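Local structure of cytochrome c, class II (Shewanella frigidimarina, 4ULV) at residues Arg44-Ala49 with Ala94-Ala99. The protein carries a covalently attached heme c and probably serves in electron transfer or in sensing diatomic gases. Residues are numbered along the deposited sequence; the frame is centred on the assembly and turned at random.
Sequences RADNVA and ALAVAA
Ala45 and Ala96 meet where two helices approach closely, their methyls small enough to let the backbones draw together: their CA atoms lie 4.7 Å apart, and Ala45 CB rests 3.7 Å from Ala96 CA. The Ala45 methyl settles among the side chains of Leu95, Ala96 and Ala99, which come together on one face of their segment within about one turn, with Ala99 CB at 3.9 Å. Alanine suits both sides, since the local axes approach to 8.2 Å. They run nearly antiparallel, at 164°, as neighbours do in the antiparallel four-helix bundle of cytochromes c', here helices 38-51 and 78-98. The longer Leu95 side chain suits its place, since it also packs on Ala110 and Thr114 of helix 104-125, about 7 Å from the heme c, while Met26 of helix 5-30 also touches Ala45. Toward solvent the packing thins. Ala49 CB touches Ala96 CB at 4.2 Å, and in Asp46 a chi1 of -68° sets CG beside the backbone N and anti to the carbonyl carbon, which carries OD1 to 3.4 Å from Ala96 CB. An acid fits this border because Lys100, just beyond Ala99, salt-bridges OD1 and also donates to Ala96 O.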
loop_
_atom_site.group_PDB
_atom_site.type_symbol
_atom_site.label_atom_id
_atom_site.label_comp_id
_atom_site.label_asym_id
_atom_site.label_seq_id
_atom_site.Cartn_x
_atom_site.Cartn_y
_atom_site.Cartn_z
ATOM N N ARG A 44 -5.526 -5.369 9.340
ATOM C CA ARG A 44 -4.996 -6.006 8.155
ATOM C C ARG A 44 -6.014 -6.080 7.057
ATOM O O ARG A 44 -5.696 -5.888 5.877
ATOM C CB ARG A 44 -4.351 -7.354 8.453
ATOM C CG ARG A 44 -3.087 -7.160 9.321
ATOM C CD ARG A 44 -2.064 -8.134 8.977
ATOM N NE ARG A 44 -1.063 -8.225 9.967
ATOM C CZ ARG A 44 0.001 -7.433 10.018
ATOM N NH1 ARG A 44 0.122 -6.449 9.155
ATOM N NH2 ARG A 44 0.896 -7.665 10.955
ATOM N N ALA A 45 -7.272 -6.374 7.434
ATOM C CA ALA A 45 -8.295 -6.372 6.426
ATOM C C ALA A 45 -8.481 -4.980 5.823
ATOM O O ALA A 45 -8.682 -4.829 4.600
ATOM C CB ALA A 45 -9.631 -6.871 7.051
ATOM N N ASP A 46 -8.395 -3.946 6.651
ATOM C CA ASP A 46 -8.482 -2.568 6.137
ATOM C C ASP A 46 -7.259 -2.288 5.227
ATOM O O ASP A 46 -7.419 -1.702 4.162
ATOM C CB ASP A 46 -8.530 -1.587 7.307
ATOM C CG ASP A 46 -9.837 -1.682 8.137
ATOM O OD1 ASP A 46 -10.861 -1.966 7.517
ATOM O OD2 ASP A 46 -9.801 -1.535 9.379
ATOM N N ASN A 47 -6.073 -2.791 5.594
ATOM C CA ASN A 47 -4.881 -2.657 4.716
ATOM C C ASN A 47 -5.147 -3.308 3.362
ATOM O O ASN A 47 -4.892 -2.748 2.293
ATOM C CB ASN A 47 -3.680 -3.282 5.312
ATOM C CG ASN A 47 -3.114 -2.527 6.507
ATOM O OD1 ASN A 47 -3.456 -1.332 6.704
ATOM N ND2 ASN A 47 -2.218 -3.113 7.262
ATOM N N VAL A 48 -5.653 -4.550 3.394
ATOM C CA VAL A 48 -5.950 -5.221 2.134
ATOM C C VAL A 48 -6.982 -4.487 1.265
ATOM O O VAL A 48 -6.894 -4.352 0.058
ATOM C CB VAL A 48 -6.348 -6.746 2.358
ATOM C CG1 VAL A 48 -6.788 -7.399 1.057
ATOM C CG2 VAL A 48 -5.155 -7.493 2.963
ATOM N N ALA A 49 -8.057 -4.012 1.907
ATOM C CA ALA A 49 -9.060 -3.315 1.153
ATOM C C ALA A 49 -8.485 -2.004 0.489
ATOM O O ALA A 49 -8.800 -1.735 -0.645
ATOM C CB ALA A 49 -10.251 -2.925 2.053
ATOM N N ALA A 94 -15.519 -5.997 1.601
ATOM C CA ALA A 94 -16.461 -6.861 2.334
ATOM C C ALA A 94 -15.787 -7.644 3.469
ATOM O O ALA A 94 -16.345 -7.831 4.554
ATOM C CB ALA A 94 -17.195 -7.797 1.412
ATOM N N LEU A 95 -14.550 -8.069 3.227
ATOM C CA LEU A 95 -13.803 -8.709 4.291
ATOM C C LEU A 95 -13.478 -7.770 5.439
ATOM O O LEU A 95 -13.528 -8.130 6.622
ATOM C CB LEU A 95 -12.493 -9.303 3.703
ATOM C CG LEU A 95 -11.458 -9.921 4.634
ATOM C CD1 LEU A 95 -12.063 -11.046 5.471
ATOM C CD2 LEU A 95 -10.262 -10.455 3.834
ATOM N N ALA A 96 -13.100 -6.542 5.065
ATOM C CA ALA A 96 -12.877 -5.512 6.080
ATOM C C ALA A 96 -14.137 -5.261 6.936
ATOM O O ALA A 96 -14.023 -5.086 8.152
ATOM C CB ALA A 96 -12.343 -4.236 5.476
ATOM N N VAL A 97 -15.319 -5.229 6.289
ATOM C CA VAL A 97 -16.573 -5.075 7.056
ATOM C C VAL A 97 -16.765 -6.301 7.957
ATOM O O VAL A 97 -17.069 -6.131 9.152
ATOM C CB VAL A 97 -17.790 -4.868 6.089
ATOM C CG1 VAL A 97 -19.086 -4.947 6.814
ATOM C CG2 VAL A 97 -17.709 -3.526 5.378
ATOM N N ALA A 98 -16.580 -7.524 7.417
ATOM C CA ALA A 98 -16.808 -8.707 8.225
ATOM C C ALA A 98 -15.890 -8.753 9.440
ATOM O O ALA A 98 -16.250 -9.175 10.532
ATOM C CB ALA A 98 -16.573 -9.966 7.365
ATOM N N ALA A 99 -14.657 -8.238 9.246
ATOM C CA ALA A 99 -13.698 -8.202 10.323
ATOM C C ALA A 99 -14.016 -7.253 11.482
ATOM O O ALA A 99 -13.411 -7.330 12.539
ATOM C CB ALA A 99 -12.306 -7.857 9.765
#